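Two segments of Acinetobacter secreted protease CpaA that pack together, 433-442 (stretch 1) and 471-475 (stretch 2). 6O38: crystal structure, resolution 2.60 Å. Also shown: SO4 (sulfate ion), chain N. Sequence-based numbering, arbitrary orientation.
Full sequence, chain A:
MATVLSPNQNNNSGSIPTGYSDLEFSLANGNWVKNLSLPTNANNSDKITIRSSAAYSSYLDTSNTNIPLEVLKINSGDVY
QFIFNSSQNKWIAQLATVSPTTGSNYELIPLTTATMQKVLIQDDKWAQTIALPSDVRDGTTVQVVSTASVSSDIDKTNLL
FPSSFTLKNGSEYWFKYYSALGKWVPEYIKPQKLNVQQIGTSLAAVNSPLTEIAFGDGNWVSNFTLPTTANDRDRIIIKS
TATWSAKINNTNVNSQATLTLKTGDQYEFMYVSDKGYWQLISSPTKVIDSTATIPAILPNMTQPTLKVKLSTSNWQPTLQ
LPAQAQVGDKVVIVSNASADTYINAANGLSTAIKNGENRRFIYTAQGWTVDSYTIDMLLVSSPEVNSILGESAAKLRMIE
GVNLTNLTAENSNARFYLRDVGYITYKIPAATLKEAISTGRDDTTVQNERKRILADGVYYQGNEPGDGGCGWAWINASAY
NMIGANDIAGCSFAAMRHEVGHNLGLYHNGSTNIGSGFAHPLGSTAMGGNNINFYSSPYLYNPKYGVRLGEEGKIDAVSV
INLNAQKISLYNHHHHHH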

ATOM      1  N   LEU A 433     -11.728 -20.028 -21.320  1.00 76.82           N
ATOM      2  CA  LEU A 433     -11.963 -19.790 -19.899  1.00 73.73           C
ATOM      3  C   LEU A 433     -13.426 -19.440 -19.653  1.00 73.25           C
ATOM      4  O   LEU A 433     -13.999 -19.807 -18.620  1.00 71.97           O
ATOM      5  N   LYS A 434     -14.044 -18.735 -20.610  1.00 74.97           N
ATOM      6  CA  LYS A 434     -15.466 -18.417 -20.537  1.00 75.08           C
ATOM      7  C   LYS A 434     -16.305 -19.682 -20.502  1.00 75.80           C
ATOM      8  O   LYS A 434     -17.294 -19.767 -19.767  1.00 75.09           O
ATOM      9  N   GLU A 435     -15.929 -20.675 -21.307  1.00 74.04           N
ATOM     10  CA  GLU A 435     -16.608 -21.964 -21.279  1.00 74.89           C
ATOM     11  C   GLU A 435     -16.326 -22.725 -19.990  1.00 73.31           C
ATOM     12  O   GLU A 435     -17.202 -23.438 -19.491  1.00 73.24           O
ATOM     13  N   ALA A 436     -15.117 -22.585 -19.435  1.00 73.69           N
ATOM     14  CA  ALA A 436     -14.753 -23.349 -18.244  1.00 72.35           C
ATOM     15  C   ALA A 436     -15.576 -22.933 -17.031  1.00 70.62           C
ATOM     16  O   ALA A 436     -15.909 -23.772 -16.184  1.00 70.14           O
ATOM     17  N   ILE A 437     -15.902 -21.644 -16.919  1.00 68.83           N
ATOM     18  CA  ILE A 437     -16.667 -21.180 -15.767  1.00 67.24           C
ATOM     19  C   ILE A 437     -18.080 -21.750 -15.791  1.00 67.95           C
ATOM     20  O   ILE A 437     -18.723 -21.880 -14.743  1.00 66.87           O
ATOM     21  N   SER A 438     -18.589 -22.095 -16.976  1.00 68.42           N
ATOM     22  CA  SER A 438     -19.919 -22.684 -17.088  1.00 69.46           C
ATOM     23  C   SER A 438     -19.897 -24.167 -16.737  1.00 69.87           C
ATOM     24  O   SER A 438     -20.573 -24.605 -15.800  1.00 69.19           O
ATOM     25  N   THR A 439     -19.118 -24.956 -17.482  1.00 69.27           N
ATOM     26  CA  THR A 439     -19.104 -26.400 -17.286  1.00 69.95           C
ATOM     27  C   THR A 439     -18.485 -26.806 -15.954  1.00 68.15           C
ATOM     28  O   THR A 439     -18.767 -27.905 -15.467  1.00 68.35           O
ATOM     29  N   GLY A 440     -17.645 -25.954 -15.362  1.00 67.36           N
ATOM     30  CA  GLY A 440     -17.081 -26.250 -14.057  1.00 65.65           C
ATOM     31  C   GLY A 440     -18.115 -26.387 -12.958  1.00 64.66           C
ATOM     32  O   GLY A 440     -17.836 -27.011 -11.928  1.00 63.70           O
ATOM     33  N   ARG A 441     -19.308 -25.821 -13.155  1.00 64.19           N
ATOM     34  CA  ARG A 441     -20.362 -25.926 -12.153  1.00 63.50           C
ATOM     35  C   ARG A 441     -20.957 -27.327 -12.106  1.00 64.65           C
ATOM     36  O   ARG A 441     -21.491 -27.739 -11.070  1.00 63.96           O
ATOM     37  N   ASP A 442     -20.870 -28.068 -13.210  1.00 66.07           N
ATOM     38  CA  ASP A 442     -21.430 -29.406 -13.310  1.00 67.39           C
ATOM     39  C   ASP A 442     -20.366 -30.490 -13.377  1.00 67.76           C
ATOM     40  O   ASP A 442     -20.709 -31.675 -13.291  1.00 68.71           O
ATOM     41  N   GLY A 471     -10.250 -13.058 -16.860  1.00 66.50           N
ATOM     42  CA  GLY A 471     -10.937 -13.477 -15.652  1.00 64.99           C
ATOM     43  C   GLY A 471     -12.425 -13.631 -15.886  1.00 65.43           C
ATOM     44  O   GLY A 471     -13.019 -12.936 -16.713  1.00 66.33           O
ATOM     45  N   TRP A 472     -13.024 -14.562 -15.145  1.00 62.51           N
ATOM     46  CA  TRP A 472     -14.457 -14.804 -15.244  1.00 62.97           C
ATOM     47  C   TRP A 472     -14.997 -15.231 -13.886  1.00 61.51           C
ATOM     48  O   TRP A 472     -14.344 -15.985 -13.160  1.00 60.81           O
ATOM     49  N   ALA A 473     -16.198 -14.749 -13.560  1.00 59.01           N
ATOM     50  CA  ALA A 473     -16.876 -15.106 -12.319  1.00 57.88           C
ATOM     51  C   ALA A 473     -18.338 -14.676 -12.358  1.00 58.30           C
ATOM     52  O   ALA A 473     -18.647 -13.550 -12.760  1.00 58.42           O
ATOM     53  N   TRP A 474     -19.241 -15.565 -11.951  1.00 58.61           N
ATOM     54  CA  TRP A 474     -20.654 -15.221 -11.885  1.00 59.50           C
ATOM     55  C   TRP A 474     -20.902 -14.181 -10.799  1.00 58.63           C
ATOM     56  O   TRP A 474     -20.363 -14.272  -9.693  1.00 57.52           O
ATOM     57  N   ILE A 475     -21.725 -13.187 -11.120  1.00 55.99           N
ATOM     58  CA  ILE A 475     -22.021 -12.088 -10.208  1.00 54.72           C
ATOM     59  C   ILE A 475     -23.177 -12.489  -9.302  1.00 55.39           C
ATOM     60  O   ILE A 475     -24.209 -12.979  -9.779  1.00 56.84           O
TER

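The most distinctive feature of this contact is the ring of Trp474, which is held by the helical stretch both over a face and at its edge. The guanidinium of Arg441 lies over one face of the indole, with Arg441 NH1 3.2 Å from Trp474 CZ2, while at the ring edge the indole nitrogen donates a hydrogen bond to a main-chain carbonyl, Trp474 NE1 to Ile437 O, at 3.3 Å and with an N-H...O angle of 161°. This is the sole hydrogen bond between the two stretches; the two stretches bury 430 Å² between them.

The helix of stretch 1 and the short strand 471-473 run in nearly the same direction, 24° apart, with their axes 8.3 Å from each other at closest approach. Trp472 and Trp474 both direct their CA-to-CB bonds toward the helix, whereas that of the intervening Ala473 points away, the alternation expected of an extended chain. Both tryptophans adopt the m rotamer about chi1, with chi2 near 100°, and together they account for most of the area that stretch 2 contributes.

Trp472 packs against Leu433 and Lys434. Leu433, in the t,p conformation, points in and brings its CB to 3.8 Å from Trp472 CD1. Lys434 leaves the backbone sideways, and its all-trans side chain carries the amino group away from the contact. What remains at the interface is the base of the residue: Lys434 CB sits over the face of the five-membered ring of Trp472, 4.2 Å from its centroid, in a CH-pi arrangement. A lysine can thus contribute aliphatic surface here while its charged end stays out of the apolar contact.

One turn on, Ile437 bridges the main chain and CB of Trp472 and the indole of Trp474. It also points toward stretch 2 and has the t,p conformation. Ile437 CB lies 4.3 Å from Trp472 CB, Ile437 CD1 approaches Trp472 O at 3.8 Å, and Ile437 CG1 lies 4.1 Å from Trp474 CD1. The residue therefore meets Trp474 twice, through its apolar side chain and through the carbonyl that accepts the indole hydrogen bond.

The CA-to-CB bond of Ser438 (chi1 m) points sideways, and Ser438 OG lies at the edge of the same ring, 3.5 Å from Trp474 CZ2. Arg441 points in, with chi1 to chi3 in m, t and m, and folds back so that Arg441 NE donates a hydrogen bond to Ser438 O at 3.0 Å. With this internal bond in place, Arg441 NH1 lies over the face of the indole. Beyond it lies a sulfate ion, probably from the crystallisation liquor, whose O2 is near the guanidinium plane. Arg441 NH1 donates to sulfate O2 at 2.8 Å and Arg441 NH2 to sulfate O3 at 3.1 Å, with a further weak bond from Arg441 NH2 to sulfate O2 at 3.3 Å. The anion also approaches the indole, with sulfate O3 3.8 Å from Trp474 CH2.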

ATOM      1  CB  LEU A 433     -11.043 -18.681 -19.397  1.00 72.37           C
ATOM      2  CG  LEU A 433     -10.805 -18.627 -17.884  1.00 70.08           C
ATOM      3  CD1 LEU A 433     -10.198 -19.939 -17.372  1.00 70.08           C
ATOM      4  CD2 LEU A 433      -9.918 -17.446 -17.510  1.00 68.95           C
ATOM      5  CB  LYS A 434     -15.849 -17.606 -21.771  1.00 76.87           C
ATOM      6  CG  LYS A 434     -17.304 -17.192 -21.874  1.00 77.52           C
ATOM      7  CD  LYS A 434     -17.535 -16.448 -23.184  1.00 79.51           C
ATOM      8  CE  LYS A 434     -18.975 -16.029 -23.361  1.00 80.31           C
ATOM      9  NZ  LYS A 434     -19.152 -15.278 -24.637  1.00 82.61           N
ATOM     10  CB  GLU A 435     -16.195 -22.782 -22.502  1.00 78.24           C
ATOM     11  CG  GLU A 435     -17.157 -23.892 -22.875  1.00 80.12           C
ATOM     12  CD  GLU A 435     -16.806 -24.526 -24.214  1.00 83.71           C
ATOM     13  OE1 GLU A 435     -15.664 -24.328 -24.680  1.00 84.64           O
ATOM     14  OE2 GLU A 435     -17.667 -25.217 -24.801  1.00 85.77           O
ATOM     15  CB  ALA A 436     -13.259 -23.199 -17.957  1.00 71.66           C
ATOM     16  CB  ILE A 437     -16.669 -19.639 -15.712  1.00 66.50           C
ATOM     17  CG1 ILE A 437     -16.828 -19.156 -14.270  1.00 64.82           C
ATOM     18  CG2 ILE A 437     -17.760 -19.058 -16.601  1.00 67.88           C
ATOM     19  CD1 ILE A 437     -15.654 -19.510 -13.392  1.00 64.07           C
ATOM     20  CB  SER A 438     -20.466 -22.470 -18.502  1.00 71.54           C
ATOM     21  OG  SER A 438     -21.119 -21.218 -18.612  1.00 71.27           O
ATOM     22  CB  THR A 439     -18.355 -27.081 -18.433  1.00 72.47           C
ATOM     23  OG1 THR A 439     -16.947 -26.862 -18.284  1.00 71.91           O
ATOM     24  CG2 THR A 439     -18.812 -26.522 -19.772  1.00 74.60           C
ATOM     25  CB  ARG A 441     -21.454 -24.897 -12.442  1.00 63.80           C
ATOM     26  CG  ARG A 441     -20.938 -23.478 -12.601  1.00 62.88           C
ATOM     27  CD  ARG A 441     -22.036 -22.551 -13.094  1.00 63.56           C
ATOM     28  NE  ARG A 441     -22.606 -23.013 -14.357  1.00 65.70           N
ATOM     29  CZ  ARG A 441     -23.527 -22.350 -15.049  1.00 66.75           C
ATOM     30  NH1 ARG A 441     -23.990 -21.192 -14.599  1.00 65.88           N
ATOM     31  NH2 ARG A 441     -23.988 -22.845 -16.189  1.00 68.77           N
ATOM     32  CB  ASP A 442     -22.335 -29.517 -14.546  1.00 69.52           C
ATOM     33  CG  ASP A 442     -23.336 -28.386 -14.639  1.00 69.43           C
ATOM     34  OD1 ASP A 442     -24.182 -28.264 -13.729  1.00 68.88           O
ATOM     35  OD2 ASP A 442     -23.277 -27.618 -15.623  1.00 70.15           O
ATOM     36  CB  TRP A 472     -14.775 -15.875 -16.294  1.00 64.95           C
ATOM     37  CG  TRP A 472     -14.437 -15.461 -17.692  1.00 66.64           C
ATOM     38  CD1 TRP A 472     -13.327 -15.812 -18.405  1.00 67.68           C
ATOM     39  CD2 TRP A 472     -15.205 -14.602 -18.543  1.00 67.61           C
ATOM     40  NE1 TRP A 472     -13.362 -15.233 -19.650  1.00 69.25           N
ATOM     41  CE2 TRP A 472     -14.504 -14.484 -19.760  1.00 69.22           C
ATOM     42  CE3 TRP A 472     -16.419 -13.924 -18.396  1.00 67.39           C
ATOM     43  CZ2 TRP A 472     -14.976 -13.716 -20.822  1.00 70.57           C
ATOM     44  CZ3 TRP A 472     -16.887 -13.163 -19.452  1.00 68.72           C
ATOM     45  CH2 TRP A 472     -16.167 -13.066 -20.650  1.00 70.28           C
ATOM     46  CB  ALA A 473     -16.177 -14.473 -11.113  1.00 55.94           C
ATOM     47  CB  TRP A 474     -21.491 -16.473 -11.619  1.00 60.45           C
ATOM     48  CG  TRP A 474     -21.294 -17.550 -12.641  1.00 61.33           C
ATOM     49  CD1 TRP A 474     -20.520 -18.666 -12.515  1.00 61.05           C
ATOM     50  CD2 TRP A 474     -21.889 -17.619 -13.943  1.00 62.76           C
ATOM     51  NE1 TRP A 474     -20.589 -19.422 -13.661  1.00 62.28           N
ATOM     52  CE2 TRP A 474     -21.424 -18.802 -14.553  1.00 63.33           C
ATOM     53  CE3 TRP A 474     -22.769 -16.795 -14.653  1.00 63.67           C
ATOM     54  CZ2 TRP A 474     -21.808 -19.181 -15.839  1.00 64.78           C
ATOM     55  CZ3 TRP A 474     -23.147 -17.172 -15.930  1.00 65.08           C
ATOM     56  CH2 TRP A 474     -22.668 -18.355 -16.508  1.00 65.62           C
ATOM     57  CB  ILE A 475     -22.345 -10.800 -10.982  1.00 55.23           C
ATOM     58  CG1 ILE A 475     -21.174 -10.421 -11.890  1.00 55.36           C
ATOM     59  CG2 ILE A 475     -22.670  -9.670 -10.019  1.00 54.26           C
ATOM     60  CD1 ILE A 475     -21.267  -9.024 -12.461  1.00 55.55           C
TER
HETATM   61  S   SO4 N 602     -26.280 -20.402 -17.670  1.00 76.06           S
HETATM   62  O1  SO4 N 602     -27.310 -21.344 -18.096  1.00 77.90           O
HETATM   63  O2  SO4 N 602     -26.197 -20.399 -16.211  1.00 90.35           O
HETATM   64  O3  SO4 N 602     -24.992 -20.803 -18.229  1.00 72.23           O
HETATM   65  O4  SO4 N 602     -26.621 -19.062 -18.141  1.00 66.87           O